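Local atomic coordinates of arginase, mitochondrial (Medicago truncatula, PDB entry 6VSS), a protein that hydrolyses L-arginine to urea and L-ornithine, and agmatine to urea and putrescine, using two manganese ions per subunit. Residues 159-172 and 198-212. Residues are numbered along the deposited sequence; the frame is centred on the assembly and turned at random.
With MN (manganese (II) ion), chain J.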
loop_
_atom_site.group_PDB
_atom_site.type_symbol
_atom_site.label_atom_id
_atom_site.label_comp_id
_atom_site.label_asym_id
_atom_site.label_seq_id
_atom_site.Cartn_x
_atom_site.Cartn_y
_atom_site.Cartn_z
ATOM N N ASP B 159 -6.499 12.788 20.086
ATOM C CA ASP B 159 -5.396 13.773 19.919
ATOM C C ASP B 159 -4.949 14.295 21.280
ATOM O O ASP B 159 -5.578 13.989 22.340
ATOM C CB ASP B 159 -5.820 14.825 18.922
ATOM C CG ASP B 159 -6.747 15.870 19.503
ATOM O OD1 ASP B 159 -6.591 16.126 20.690
ATOM O OD2 ASP B 159 -7.578 16.440 18.700
ATOM N N HIS B 160 -3.841 15.025 21.291
ATOM C CA HIS B 160 -3.118 15.265 22.535
ATOM C C HIS B 160 -3.899 16.236 23.422
ATOM O O HIS B 160 -3.533 16.292 24.565
ATOM C CB HIS B 160 -1.654 15.650 22.263
ATOM C CG HIS B 160 -0.762 15.108 23.321
ATOM N ND1 HIS B 160 0.587 14.883 23.145
ATOM C CD2 HIS B 160 -1.025 14.812 24.611
ATOM C CE1 HIS B 160 1.069 14.349 24.264
ATOM N NE2 HIS B 160 0.122 14.330 25.172
ATOM N N SER B 161 -4.933 16.921 22.938
ATOM C CA SER B 161 -5.717 17.945 23.697
ATOM C C SER B 161 -6.282 17.339 24.986
ATOM O O SER B 161 -6.524 18.106 26.009
ATOM C CB SER B 161 -6.838 18.517 22.866
ATOM O OG SER B 161 -7.730 17.504 22.442
ATOM N N ILE B 162 -6.506 16.038 24.953
ATOM C CA ILE B 162 -7.217 15.320 26.042
ATOM C C ILE B 162 -6.350 15.314 27.315
ATOM O O ILE B 162 -6.902 15.271 28.432
ATOM C CB ILE B 162 -7.629 13.908 25.573
ATOM C CG1 ILE B 162 -6.414 13.012 25.359
ATOM C CG2 ILE B 162 -8.507 13.951 24.334
ATOM C CD1 ILE B 162 -6.787 11.615 25.204
ATOM N N SER B 163 -5.040 15.429 27.217
ATOM C CA SER B 163 -4.167 15.284 28.411
ATOM C C SER B 163 -4.500 16.411 29.397
ATOM O O SER B 163 -4.438 16.174 30.591
ATOM C CB SER B 163 -2.720 15.278 28.053
ATOM O OG SER B 163 -2.341 14.134 27.296
ATOM N N PHE B 164 -4.921 17.587 28.909
ATOM C CA PHE B 164 -5.283 18.713 29.819
ATOM C C PHE B 164 -6.387 18.252 30.759
ATOM O O PHE B 164 -6.131 18.149 31.958
ATOM C CB PHE B 164 -5.617 20.014 29.096
ATOM C CG PHE B 164 -6.341 21.014 29.953
ATOM C CD1 PHE B 164 -5.822 21.431 31.177
ATOM C CD2 PHE B 164 -7.518 21.599 29.517
ATOM C CE1 PHE B 164 -6.490 22.383 31.960
ATOM C CE2 PHE B 164 -8.163 22.574 30.281
ATOM C CZ PHE B 164 -7.656 22.946 31.508
ATOM N N PRO B 165 -7.623 17.958 30.269
ATOM C CA PRO B 165 -8.710 17.499 31.136
ATOM C C PRO B 165 -8.418 16.225 31.948
ATOM O O PRO B 165 -8.932 16.103 33.084
ATOM C CB PRO B 165 -9.890 17.224 30.177
ATOM C CG PRO B 165 -9.329 17.344 28.766
ATOM C CD PRO B 165 -8.091 18.203 28.902
ATOM N N VAL B 166 -7.600 15.316 31.407
ATOM C CA VAL B 166 -7.189 14.103 32.164
ATOM C C VAL B 166 -6.316 14.549 33.341
ATOM O O VAL B 166 -6.572 14.139 34.468
ATOM C CB VAL B 166 -6.448 13.095 31.277
ATOM C CG1 VAL B 166 -6.070 11.852 32.047
ATOM C CG2 VAL B 166 -7.259 12.785 30.047
ATOM N N VAL B 167 -5.301 15.359 33.090
ATOM C CA VAL B 167 -4.322 15.671 34.158
ATOM C C VAL B 167 -5.003 16.600 35.179
ATOM O O VAL B 167 -4.751 16.439 36.373
ATOM C CB VAL B 167 -3.038 16.222 33.550
ATOM C CG1 VAL B 167 -2.208 16.954 34.574
ATOM C CG2 VAL B 167 -2.253 15.099 32.856
ATOM N N ARG B 168 -5.896 17.477 34.738
ATOM C CA ARG B 168 -6.670 18.345 35.659
ATOM C C ARG B 168 -7.444 17.459 36.644
ATOM O O ARG B 168 -7.523 17.776 37.883
ATOM C CB ARG B 168 -7.622 19.263 34.887
ATOM C CG ARG B 168 -8.599 19.991 35.803
ATOM C CD ARG B 168 -9.576 20.853 35.023
ATOM N NE ARG B 168 -10.416 20.123 34.072
ATOM C CZ ARG B 168 -11.132 20.698 33.118
ATOM N NH1 ARG B 168 -11.120 22.005 32.994
ATOM N NH2 ARG B 168 -11.869 19.985 32.291
ATOM N N ALA B 169 -8.085 16.429 36.099
ATOM C CA ALA B 169 -8.953 15.494 36.840
ATOM C C ALA B 169 -8.096 14.687 37.818
ATOM O O ALA B 169 -8.534 14.537 38.988
ATOM C CB ALA B 169 -9.657 14.608 35.876
ATOM N N VAL B 170 -6.919 14.219 37.385
ATOM C CA VAL B 170 -6.017 13.450 38.281
ATOM C C VAL B 170 -5.596 14.319 39.479
ATOM O O VAL B 170 -5.704 13.868 40.619
ATOM C CB VAL B 170 -4.797 12.922 37.537
ATOM C CG1 VAL B 170 -3.836 12.329 38.527
ATOM C CG2 VAL B 170 -5.179 11.893 36.468
ATOM N N SER B 171 -5.125 15.520 39.203
ATOM C CA SER B 171 -4.605 16.508 40.172
ATOM C C SER B 171 -5.699 16.932 41.139
ATOM O O SER B 171 -5.389 17.112 42.327
ATOM C CB SER B 171 -4.071 17.720 39.473
ATOM O OG SER B 171 -3.552 18.666 40.410
ATOM N N GLU B 172 -6.890 17.197 40.623
ATOM C CA GLU B 172 -8.006 17.711 41.441
ATOM C C GLU B 172 -8.447 16.558 42.336
ATOM O O GLU B 172 -8.651 16.798 43.537
ATOM C CB GLU B 172 -9.164 18.189 40.580
ATOM C CG GLU B 172 -8.978 19.542 39.968
ATOM C CD GLU B 172 -10.078 19.883 38.986
ATOM O OE1 GLU B 172 -10.886 19.000 38.664
ATOM O OE2 GLU B 172 -10.132 21.044 38.551
ATOM N N TYR B 198 -8.172 24.779 23.399
ATOM C CA TYR B 198 -8.142 23.310 23.631
ATOM C C TYR B 198 -7.346 22.586 22.529
ATOM O O TYR B 198 -7.565 21.378 22.345
ATOM C CB TYR B 198 -9.573 22.760 23.652
ATOM C CG TYR B 198 -10.380 23.286 24.804
ATOM C CD1 TYR B 198 -10.172 22.777 26.071
ATOM C CD2 TYR B 198 -11.297 24.324 24.647
ATOM C CE1 TYR B 198 -10.878 23.256 27.162
ATOM C CE2 TYR B 198 -12.020 24.812 25.728
ATOM C CZ TYR B 198 -11.805 24.272 26.990
ATOM O OH TYR B 198 -12.471 24.712 28.098
ATOM N N SER B 199 -6.509 23.291 21.774
ATOM C CA SER B 199 -5.727 22.708 20.647
ATOM C C SER B 199 -4.872 21.543 21.166
ATOM O O SER B 199 -4.417 21.622 22.315
ATOM C CB SER B 199 -4.859 23.770 20.001
ATOM O OG SER B 199 -3.820 23.205 19.198
ATOM N N HIS B 200 -4.518 20.597 20.298
ATOM C CA HIS B 200 -3.614 19.469 20.642
ATOM C C HIS B 200 -2.165 19.936 20.783
ATOM O O HIS B 200 -1.330 19.120 21.206
ATOM C CB HIS B 200 -3.775 18.341 19.641
ATOM C CG HIS B 200 -3.129 18.526 18.320
ATOM N ND1 HIS B 200 -2.802 17.441 17.532
ATOM C CD2 HIS B 200 -2.765 19.623 17.624
ATOM C CE1 HIS B 200 -2.281 17.851 16.400
ATOM N NE2 HIS B 200 -2.266 19.172 16.416
ATOM N N ALA B 201 -1.908 21.231 20.543
ATOM C CA ALA B 201 -0.593 21.899 20.617
ATOM C C ALA B 201 -0.474 22.831 21.846
ATOM O O ALA B 201 0.580 23.515 21.939
ATOM C CB ALA B 201 -0.397 22.674 19.320
ATOM N N SER B 202 -1.505 22.923 22.702
ATOM C CA SER B 202 -1.525 23.694 23.985
ATOM C C SER B 202 -1.900 22.884 25.227
ATOM O O SER B 202 -2.014 23.469 26.307
ATOM C CB SER B 202 -2.460 24.840 23.856
ATOM O OG SER B 202 -2.025 25.603 22.755
ATOM N N PRO B 203 -2.068 21.539 25.197
ATOM C CA PRO B 203 -2.487 20.865 26.411
ATOM C C PRO B 203 -1.568 21.254 27.556
ATOM O O PRO B 203 -2.045 21.480 28.626
ATOM C CB PRO B 203 -2.424 19.374 26.096
ATOM C CG PRO B 203 -1.689 19.249 24.762
ATOM C CD PRO B 203 -1.879 20.586 24.080
ATOM N N PHE B 204 -0.264 21.291 27.319
ATOM C CA PHE B 204 0.687 21.448 28.444
ATOM C C PHE B 204 0.769 22.927 28.863
ATOM O O PHE B 204 1.147 23.161 29.985
ATOM C CB PHE B 204 2.024 20.795 28.126
ATOM C CG PHE B 204 1.887 19.297 28.092
ATOM C CD1 PHE B 204 1.756 18.576 29.268
ATOM C CD2 PHE B 204 1.747 18.631 26.884
ATOM C CE1 PHE B 204 1.589 17.199 29.228
ATOM C CE2 PHE B 204 1.530 17.259 26.849
ATOM C CZ PHE B 204 1.479 16.543 28.018
ATOM N N ALA B 205 0.439 23.887 27.995
ATOM C CA ALA B 205 0.269 25.294 28.438
ATOM C C ALA B 205 -0.915 25.343 29.413
ATOM O O ALA B 205 -0.749 25.891 30.493
ATOM C CB ALA B 205 0.101 26.203 27.248
ATOM N N ARG B 206 -2.045 24.708 29.082
ATOM C CA ARG B 206 -3.230 24.659 29.978
ATOM C C ARG B 206 -2.790 24.068 31.320
ATOM O O ARG B 206 -3.057 24.666 32.396
ATOM C CB ARG B 206 -4.348 23.858 29.313
ATOM C CG ARG B 206 -4.777 24.381 27.946
ATOM C CD ARG B 206 -5.419 25.757 27.973
ATOM N NE ARG B 206 -4.473 26.855 27.756
ATOM C CZ ARG B 206 -4.008 27.284 26.580
ATOM N NH1 ARG B 206 -4.362 26.722 25.432
ATOM N NH2 ARG B 206 -3.135 28.279 26.565
ATOM N N ILE B 207 -2.070 22.953 31.271
ATOM C CA ILE B 207 -1.747 22.162 32.488
ATOM C C ILE B 207 -0.872 23.056 33.347
ATOM O O ILE B 207 -1.258 23.325 34.484
ATOM C CB ILE B 207 -1.096 20.815 32.126
ATOM C CG1 ILE B 207 -2.119 19.811 31.592
ATOM C CG2 ILE B 207 -0.314 20.258 33.283
ATOM C CD1 ILE B 207 -1.493 18.664 30.778
ATOM N N MET B 208 0.246 23.508 32.785
ATOM C CA MET B 208 1.216 24.375 33.476
ATOM C C MET B 208 0.513 25.658 33.970
ATOM O O MET B 208 0.702 26.000 35.128
ATOM C CB MET B 208 2.392 24.724 32.560
ATOM C CG MET B 208 3.345 23.563 32.255
ATOM S SD MET B 208 3.536 22.258 33.516
ATOM C CE MET B 208 4.982 22.921 34.347
ATOM N N GLU B 209 -0.281 26.343 33.140
ATOM C CA GLU B 209 -1.037 27.546 33.569
ATOM C C GLU B 209 -1.800 27.220 34.847
ATOM O O GLU B 209 -1.851 28.091 35.681
ATOM C CB GLU B 209 -2.073 28.014 32.542
ATOM C CG GLU B 209 -1.466 28.649 31.321
ATOM C CD GLU B 209 -2.287 28.601 30.046
ATOM O OE1 GLU B 209 -1.736 28.989 28.991
ATOM O OE2 GLU B 209 -3.481 28.207 30.104
ATOM N N GLY B 210 -2.429 26.038 34.924
ATOM C CA GLY B 210 -3.292 25.598 36.035
ATOM C C GLY B 210 -2.509 25.185 37.265
ATOM O O GLY B 210 -3.148 24.899 38.298
ATOM N N GLY B 211 -1.173 25.148 37.175
ATOM C CA GLY B 211 -0.292 24.576 38.213
ATOM C C GLY B 211 -0.698 23.155 38.530
ATOM O O GLY B 211 -0.591 22.757 39.654
ATOM N N TYR B 212 -1.209 22.386 37.579
ATOM C CA TYR B 212 -1.659 20.998 37.860
ATOM C C TYR B 212 -0.437 20.104 37.913
ATOM O O TYR B 212 -0.535 19.031 38.443
ATOM C CB TYR B 212 -2.661 20.513 36.813
ATOM C CG TYR B 212 -3.941 21.304 36.807
ATOM C CD1 TYR B 212 -4.778 21.278 37.912
ATOM C CD2 TYR B 212 -4.300 22.096 35.719
ATOM C CE1 TYR B 212 -5.962 21.987 37.927
ATOM C CE2 TYR B 212 -5.490 22.811 35.722
ATOM C CZ TYR B 212 -6.315 22.756 36.835
ATOM O OH TYR B 212 -7.479 23.455 36.881
HETATM MN MN MN J . 1.598 15.902 21.492
HETATM O O HOH W 1 2.157 16.906 19.777
#
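Phe164 and Arg206 meet where helices 163-172 and 203-209 pack side by side on the parallel sheet of the arginase alpha/beta fold, their axes 8.7 Å apart and 25° from parallel. The phenyl ring reaches across to the second helix because chi1 (164°) turns CG away from the backbone N, and Arg206 CB sits above one face in a CH-pi contact, 3.5 Å from the ring centroid. Beyond CB the arginine bends away, and its guanidinium grips Glu209 side-on, NE and NH2 each reaching one carboxylate oxygen. The rim of the same phenyl ring meets Tyr212 CE2 on one side and Tyr198 CE1 on another.

Tyr212 follows the Schellman motif at Gly211 and lies alongside Arg168, whose CG packs over the tyrosine face, while the carbonyl oxygen of Gly210 covers the opposite one. Deeper in, Ile207 and Val167 cross at about a right angle, Val167 CB lying 4.0 Å from Ile207 CD1; Val167 rests on Tyr265 of strand 264-269 and Ile207 on Ala213 of strand 213-221.

At the N-terminal ends the contact reaches the active site. His160 ND1 binds one of the two manganese ions, which also takes a water and Asp184, Asp188 and Asp269; NE2 is hydrogen-bonded to Ser267, which would fix the ring's rotation. Phe204 turns its edge to the imidazole face in an offset edge-to-face pair, planes 85° apart. Its CE2 lies 3.7 Å from His160 NE2. Nearby, His200 NE2 is hydrogen-bonded to the ornithine-binding Ser76. Asp159 OD1, 3.7 Å from His200 CB, accepts hydrogen bonds from Ser161 OG, through its syn lone pair, and from Ser161 N, the latter closing an Asx turn.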